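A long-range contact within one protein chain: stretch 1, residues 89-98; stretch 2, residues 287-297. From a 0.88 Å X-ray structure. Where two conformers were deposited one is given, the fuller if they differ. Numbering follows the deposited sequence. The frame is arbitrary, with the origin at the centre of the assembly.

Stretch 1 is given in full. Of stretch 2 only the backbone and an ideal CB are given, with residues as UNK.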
# COMPACT_ATOMS: atom_id res chain seq x y z
N PRO A 89 -9.05 -5.00 -0.67
CA PRO A 89 -8.19 -4.43 0.41
C PRO A 89 -7.82 -5.50 1.40
O PRO A 89 -8.66 -6.34 1.76
CB PRO A 89 -9.12 -3.39 1.05
CG PRO A 89 -9.94 -2.96 -0.12
CD PRO A 89 -10.32 -4.30 -0.77
N SER A 90 -6.58 -5.39 1.89
CA SER A 90 -6.07 -6.21 2.98
C SER A 90 -6.16 -5.52 4.34
O SER A 90 -6.78 -6.01 5.26
CB SER A 90 -4.64 -6.61 2.64
OG SER A 90 -4.11 -7.41 3.69
N VAL A 91 -5.53 -4.33 4.42
CA VAL A 91 -5.47 -3.52 5.62
C VAL A 91 -5.40 -2.03 5.19
O VAL A 91 -5.03 -1.72 4.10
CB VAL A 91 -4.26 -3.85 6.54
CG1 VAL A 91 -4.23 -5.34 6.89
CG2 VAL A 91 -2.92 -3.45 5.88
N GLY A 92 -5.74 -1.15 6.18
CA GLY A 92 -5.44 0.28 6.00
C GLY A 92 -4.06 0.64 6.50
O GLY A 92 -3.50 -0.06 7.39
N THR A 93 -3.51 1.72 6.00
CA THR A 93 -2.18 2.16 6.38
C THR A 93 -2.03 3.67 6.28
O THR A 93 -2.56 4.30 5.35
CB THR A 93 -1.09 1.47 5.46
OG1 THR A 93 0.20 1.72 5.96
CG2 THR A 93 -1.21 1.81 3.99
N SER A 94 -1.24 4.22 7.21
CA SER A 94 -0.72 5.56 7.02
C SER A 94 0.52 5.50 6.05
O SER A 94 1.01 4.42 5.72
CB SER A 94 -0.30 6.19 8.36
OG SER A 94 0.76 5.41 8.93
N VAL A 95 0.98 6.68 5.65
CA VAL A 95 2.25 6.83 4.99
C VAL A 95 3.10 7.78 5.86
O VAL A 95 2.69 8.95 6.07
CB VAL A 95 2.12 7.38 3.55
CG1 VAL A 95 3.53 7.58 2.94
CG2 VAL A 95 1.25 6.49 2.71
N ALA A 96 4.18 7.26 6.41
CA ALA A 96 5.05 8.01 7.35
C ALA A 96 6.15 8.80 6.57
O ALA A 96 6.47 8.44 5.44
CB ALA A 96 5.69 7.00 8.31
N ILE A 97 6.69 9.78 7.27
CA ILE A 97 7.73 10.66 6.74
C ILE A 97 8.95 10.59 7.68
O ILE A 97 9.21 11.51 8.47
CB ILE A 97 7.22 12.12 6.58
CG1 ILE A 97 5.92 12.19 5.75
CG2 ILE A 97 8.30 12.98 5.90
CD1 ILE A 97 5.96 11.67 4.35
N PRO A 98 9.70 9.47 7.63
CA PRO A 98 10.91 9.36 8.44
C PRO A 98 12.04 10.22 7.82
O PRO A 98 12.09 10.43 6.62
CB PRO A 98 11.24 7.87 8.42
CG PRO A 98 10.75 7.45 7.02
CD PRO A 98 9.49 8.26 6.82
N UNK A 287 -6.95 13.91 12.75
CA UNK A 287 -5.94 12.89 12.78
C UNK A 287 -4.82 13.13 11.75
O UNK A 287 -4.56 14.25 11.35
CB UNK A 287 -6.59 11.53 12.54
N UNK A 288 -4.14 12.03 11.42
CA UNK A 288 -3.02 12.11 10.49
C UNK A 288 -3.54 12.04 9.04
O UNK A 288 -4.40 11.20 8.74
CB UNK A 288 -2.02 10.99 10.76
N UNK A 289 -3.05 12.87 8.13
CA UNK A 289 -3.77 13.05 6.85
C UNK A 289 -3.40 12.07 5.75
O UNK A 289 -4.14 11.96 4.78
CB UNK A 289 -3.52 14.47 6.33
N UNK A 290 -2.19 11.43 5.79
CA UNK A 290 -1.74 10.64 4.66
C UNK A 290 -1.99 9.17 4.89
O UNK A 290 -1.38 8.55 5.81
CB UNK A 290 -0.25 10.89 4.39
N UNK A 291 -2.88 8.55 4.12
CA UNK A 291 -3.33 7.18 4.37
C UNK A 291 -3.84 6.56 3.05
O UNK A 291 -4.08 7.24 2.05
CB UNK A 291 -4.42 7.16 5.44
N UNK A 292 -4.09 5.24 3.12
CA UNK A 292 -4.76 4.50 2.03
C UNK A 292 -4.81 3.04 2.36
O UNK A 292 -4.70 2.67 3.54
CB UNK A 292 -4.05 4.71 0.69
N UNK A 293 -5.03 2.19 1.34
CA UNK A 293 -5.13 0.74 1.51
C UNK A 293 -4.01 0.04 0.78
O UNK A 293 -3.54 0.47 -0.28
CB UNK A 293 -6.48 0.23 1.01
N UNK A 294 -3.62 -1.11 1.35
CA UNK A 294 -2.82 -2.10 0.60
C UNK A 294 -3.69 -3.34 0.40
O UNK A 294 -4.55 -3.63 1.23
CB UNK A 294 -1.52 -2.45 1.33
N UNK A 295 -3.48 -4.03 -0.72
CA UNK A 295 -4.47 -4.94 -1.31
C UNK A 295 -3.89 -6.33 -1.61
O UNK A 295 -2.69 -6.54 -1.67
CB UNK A 295 -5.03 -4.33 -2.60
N UNK A 296 -4.85 -7.26 -1.81
CA UNK A 296 -4.56 -8.64 -2.30
C UNK A 296 -5.08 -8.77 -3.73
O UNK A 296 -6.14 -8.22 -4.08
CB UNK A 296 -5.20 -9.70 -1.40
N UNK A 297 -4.39 -9.57 -4.53
CA UNK A 297 -4.83 -9.97 -5.85
C UNK A 297 -4.72 -11.50 -5.92
O UNK A 297 -3.64 -12.06 -5.72
CB UNK A 297 -4.01 -9.29 -6.94

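Stretch 2 runs antiparallel to strand 89-94, so its strand positions can be read against a ladder of backbone hydrogen bonds. Position 287 lies out of reach, and stretch 1 says nothing about its side chain; its positive phi of 63° favours glycine, and G287 is deposited. At 288 CA-to-CB points toward stretch 1, yet no atom of that stretch lies within 5.5 Å of the ideal CB. A long side chain is needed to cross the gap, and a donor at its tip could use the carbonyl of V95. The residue is Y288, whose OH donates to V95 O at 2.7 Å, with that oxygen at the ring edge. Water 1 extends the link, donating to Y288 OH and accepting from I97 N (2.8 Å between its O and I97 N). Position 289 makes no contact and its phi of -88° admits many residues; it is P289.

The ideal CB at 290 points toward stretch 1, 3.9 Å from V95 O and close to the V95 side chain, with I97 reachable only by a longer side chain, which suits a branched or long aliphatic residue. I290 places CG2 3.7 Å from V95 CB and CD1 4.3 Å from I97 CD1, while its O accepts from V95 N at 3.0 Å. At 291 the ideal CB is on the same face as S94 and only 3.4 Å from T93 O, which offers no particular apolar pocket; several side chains could turn outward here. L291 does so, its end leading away.

Position 292 pairs with T93 through two hydrogen bonds, N to T93 O and T93 N to O, both 2.9 Å. Its extended phi/psi of 176/-162° suits glycine especially well, and the residue is G292.

At 293 CB shares a face with G92, whose missing side chain leaves room beside P89. A broad apolar group fits, aliphatic or aromatic: F293 brings CD2 to 4.0 Å from both P89 CB and G92 CA.

CB at 294 is on the face of V91 and T93, where a small or beta-branched side chain could meet their methyls. T294 sets CG2 3.5 Å from V91 CG2. Its N donates to V91 O at 3.2 Å, and its O accepts from S90 N at 2.8 Å and, weakly, from V91 N at 3.4 Å; this doubled acceptance marks the beta bulge between P89 and V91.

At 295 CB points away, leaving polar or apolar residues possible; the end of the N295 side chain nevertheless comes nearer to P89. Position 296 points sideways, and its ideal CB lies 5.1 Å from S90 CB, so a moderately long aliphatic could reach it: L296 CD2 lies 3.9 Å from S90 CB. Position 297, out of reach, is I297.

Stretch 2 (287-297) GYPILGFTNLI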
# COMPACT_ATOMS: atom_id res chain seq x y z
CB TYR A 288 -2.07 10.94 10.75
CG TYR A 288 -0.83 10.98 9.91
CD1 TYR A 288 0.25 11.80 10.29
CD2 TYR A 288 -0.70 10.22 8.74
CE1 TYR A 288 1.42 11.84 9.53
CE2 TYR A 288 0.46 10.26 7.98
CZ TYR A 288 1.54 11.07 8.36
OH TYR A 288 2.72 11.10 7.69
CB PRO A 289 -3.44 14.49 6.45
CG PRO A 289 -2.10 14.75 7.08
CD PRO A 289 -2.15 14.06 8.40
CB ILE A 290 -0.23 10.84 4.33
CG1 ILE A 290 0.23 12.30 4.53
CG2 ILE A 290 0.03 10.38 2.89
CD1 ILE A 290 1.70 12.51 4.26
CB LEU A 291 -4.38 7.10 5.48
CG LEU A 291 -5.83 7.44 5.09
CD1 LEU A 291 -6.72 7.37 6.33
CD2 LEU A 291 -5.99 8.81 4.43
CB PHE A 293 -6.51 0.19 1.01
CG PHE A 293 -7.65 0.67 1.87
CD1 PHE A 293 -8.28 1.88 1.61
CD2 PHE A 293 -8.02 -0.06 2.98
CE1 PHE A 293 -9.30 2.33 2.44
CE2 PHE A 293 -9.04 0.39 3.81
CZ PHE A 293 -9.70 1.57 3.53
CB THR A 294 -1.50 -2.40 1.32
OG1 THR A 294 -0.73 -3.29 0.52
CG2 THR A 294 -1.65 -2.99 2.70
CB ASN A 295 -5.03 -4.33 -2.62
CG ASN A 295 -5.32 -2.86 -2.41
OD1 ASN A 295 -6.05 -2.48 -1.47
ND2 ASN A 295 -4.80 -2.04 -3.27
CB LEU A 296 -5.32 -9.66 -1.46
CG LEU A 296 -5.16 -9.64 0.07
CD1 LEU A 296 -5.99 -10.73 0.73
CD2 LEU A 296 -3.73 -9.71 0.48
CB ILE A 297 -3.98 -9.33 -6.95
CG1 ILE A 297 -4.03 -7.79 -6.86
CG2 ILE A 297 -4.44 -9.80 -8.35
CD1 ILE A 297 -2.93 -7.12 -7.69
O HOH W 1 5.09 10.93 9.27
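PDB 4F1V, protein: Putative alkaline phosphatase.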